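Local coordinates for cell envelope-related transcriptional attenuator domain-containing protein (Eubacterium siraeum, PDB 4OBM) that is of unknown function but, as a LytR-CpsA-Psr family member, probably acts in building or maintaining the cell envelope, at residues 110-115 against 190-195. Sequence-based numbering, arbitrary orientation.
Sequences DMVGNT and DEYINF
The oxygen of water 1 is the best-held polar atom of the interface, gripped twice: it lies 2.6 Å from Y192 OH, to which it is hydrogen-bonded, and gives a hydrogen to M111 O at 2.9 Å. That water lies in the plane of the phenol, so a single solvent molecule joins the last turn of helix 102-112 to the ring tip; no direct hydrogen bond links the segments. The ring's position follows from chi1 of -55°, which sets CG anti to the carbonyl carbon and lets the phenol run across V112. There V112 CG2 sits 3.6 Å from the ring centroid and only 10° off the normal, a CH-pi contact over the centre of the face, while CG1 leans on the hydroxyl end. M111, a selenomethionine, reaches out extended, CG anti to the backbone N (chi1 -170°). Its SE makes two Met-aromatic contacts, at the edge of the Y192 ring, 4.1 Å from CD1, and obliquely to the F195 ring; SE also has an apolar contact of 3.8 Å with F195 CB. The CE methyl ends 3.1 Å from E191 O, a close approach. An alanine in place of Y192 would probably loosen this seam, since the face under V112 CG2, the edge beside SE and the water-held hydroxyl would all go. F181 also meets the Y192 ring, and F195 leans back on T104 and E107. The arrangement is a helix-helix contact, the C-terminal turn of helix 102-112 meeting helix 186-199, in a fold whose helices accompany a mixed six-stranded sheet.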
loop_
_atom_site.group_PDB
_atom_site.type_symbol
_atom_site.label_atom_id
_atom_site.label_comp_id
_atom_site.label_asym_id
_atom_site.label_seq_id
_atom_site.Cartn_x
_atom_site.Cartn_y
_atom_site.Cartn_z
ATOM N N ASP A 110 -10.005 3.441 12.208
ATOM C CA ASP A 110 -11.064 3.551 13.221
ATOM C C ASP A 110 -12.441 3.212 12.626
ATOM O O ASP A 110 -13.300 2.642 13.287
ATOM C CB ASP A 110 -11.075 4.984 13.791
ATOM C CG ASP A 110 -12.008 5.149 14.969
ATOM O OD1 ASP A 110 -11.632 4.730 16.082
ATOM O OD2 ASP A 110 -13.123 5.661 14.771
HETATM N N MSE A 111 -12.619 3.579 11.373
HETATM C CA MSE A 111 -13.813 3.383 10.589
HETATM C C MSE A 111 -13.927 1.930 10.115
HETATM O O MSE A 111 -15.003 1.339 10.235
HETATM C CB MSE A 111 -13.725 4.340 9.391
HETATM C CG MSE A 111 -14.978 4.458 8.586
HETATM SE SE MSE A 111 -14.547 5.397 6.966
HETATM C CE MSE A 111 -16.256 6.049 6.602
ATOM N N VAL A 112 -12.833 1.358 9.594
ATOM C CA VAL A 112 -12.832 0.010 8.998
ATOM C C VAL A 112 -12.890 -1.108 10.081
ATOM O O VAL A 112 -13.704 -2.033 9.962
ATOM C CB VAL A 112 -11.658 -0.186 8.002
ATOM C CG1 VAL A 112 -11.663 -1.591 7.394
ATOM C CG2 VAL A 112 -11.708 0.861 6.896
ATOM N N GLY A 113 -12.045 -1.011 11.103
ATOM C CA GLY A 113 -12.004 -1.982 12.194
ATOM C C GLY A 113 -10.603 -2.196 12.711
ATOM O O GLY A 113 -9.638 -1.720 12.106
ATOM N N ASN A 114 -10.499 -2.903 13.846
ATOM C CA ASN A 114 -9.254 -3.248 14.530
ATOM C C ASN A 114 -8.476 -4.359 13.815
ATOM O O ASN A 114 -9.065 -5.159 13.098
ATOM C CB ASN A 114 -9.566 -3.724 15.935
ATOM C CG ASN A 114 -10.285 -2.743 16.823
ATOM O OD1 ASN A 114 -10.091 -1.523 16.750
ATOM N ND2 ASN A 114 -11.093 -3.271 17.727
ATOM N N THR A 115 -7.161 -4.443 14.057
ATOM C CA THR A 115 -6.335 -5.508 13.490
ATOM C C THR A 115 -5.631 -6.265 14.628
ATOM O O THR A 115 -5.140 -5.647 15.582
ATOM C CB THR A 115 -5.342 -4.950 12.447
ATOM O OG1 THR A 115 -6.040 -4.099 11.540
ATOM C CG2 THR A 115 -4.665 -6.046 11.644
ATOM N N ASP A 190 -18.517 1.411 0.086
ATOM C CA ASP A 190 -19.025 2.728 -0.333
ATOM C C ASP A 190 -18.771 3.768 0.750
ATOM O O ASP A 190 -18.578 4.937 0.419
ATOM C CB ASP A 190 -20.529 2.702 -0.667
ATOM C CG ASP A 190 -20.913 2.082 -1.992
ATOM O OD1 ASP A 190 -20.054 2.036 -2.907
ATOM O OD2 ASP A 190 -22.059 1.619 -2.110
ATOM N N GLU A 191 -18.792 3.346 2.045
ATOM C CA GLU A 191 -18.490 4.241 3.169
ATOM C C GLU A 191 -16.987 4.539 3.193
ATOM O O GLU A 191 -16.590 5.644 3.531
ATOM C CB GLU A 191 -18.906 3.642 4.529
ATOM C CG GLU A 191 -20.368 3.238 4.677
ATOM C CD GLU A 191 -20.664 2.151 5.705
ATOM O OE1 GLU A 191 -19.732 1.724 6.429
ATOM O OE2 GLU A 191 -21.835 1.708 5.767
ATOM N N TYR A 192 -16.154 3.549 2.858
ATOM C CA TYR A 192 -14.702 3.741 2.901
ATOM C C TYR A 192 -14.272 4.715 1.800
ATOM O O TYR A 192 -13.621 5.710 2.099
ATOM C CB TYR A 192 -13.936 2.400 2.821
ATOM C CG TYR A 192 -14.321 1.360 3.864
ATOM C CD1 TYR A 192 -14.879 1.734 5.086
ATOM C CD2 TYR A 192 -14.093 0.011 3.644
ATOM C CE1 TYR A 192 -15.282 0.783 6.019
ATOM C CE2 TYR A 192 -14.458 -0.948 4.587
ATOM C CZ TYR A 192 -15.027 -0.554 5.787
ATOM O OH TYR A 192 -15.348 -1.501 6.738
ATOM N N ILE A 193 -14.723 4.479 0.563
ATOM C CA ILE A 193 -14.415 5.330 -0.574
ATOM C C ILE A 193 -15.019 6.734 -0.431
ATOM O O ILE A 193 -14.396 7.695 -0.896
ATOM C CB ILE A 193 -14.792 4.676 -1.929
ATOM C CG1 ILE A 193 -13.918 5.253 -3.063
ATOM C CG2 ILE A 193 -16.279 4.767 -2.246
ATOM C CD1 ILE A 193 -12.407 4.902 -2.941
ATOM N N ASN A 194 -16.207 6.860 0.201
ATOM C CA ASN A 194 -16.796 8.176 0.428
ATOM C C ASN A 194 -15.834 9.001 1.310
ATOM O O ASN A 194 -15.625 10.184 1.028
ATOM C CB ASN A 194 -18.195 8.073 1.039
ATOM C CG ASN A 194 -18.860 9.401 1.322
ATOM O OD1 ASN A 194 -18.951 9.827 2.475
ATOM N ND2 ASN A 194 -19.340 10.086 0.281
ATOM N N PHE A 195 -15.194 8.356 2.320
ATOM C CA PHE A 195 -14.203 8.995 3.200
ATOM C C PHE A 195 -12.897 9.348 2.421
ATOM O O PHE A 195 -12.360 10.441 2.600
ATOM C CB PHE A 195 -13.863 8.101 4.426
ATOM C CG PHE A 195 -12.735 8.676 5.254
ATOM C CD1 PHE A 195 -12.950 9.765 6.091
ATOM C CD2 PHE A 195 -11.448 8.157 5.165
ATOM C CE1 PHE A 195 -11.893 10.333 6.813
ATOM C CE2 PHE A 195 -10.392 8.734 5.880
ATOM C CZ PHE A 195 -10.633 9.790 6.729
HETATM O O HOH W 1 -16.658 -0.637 8.831
#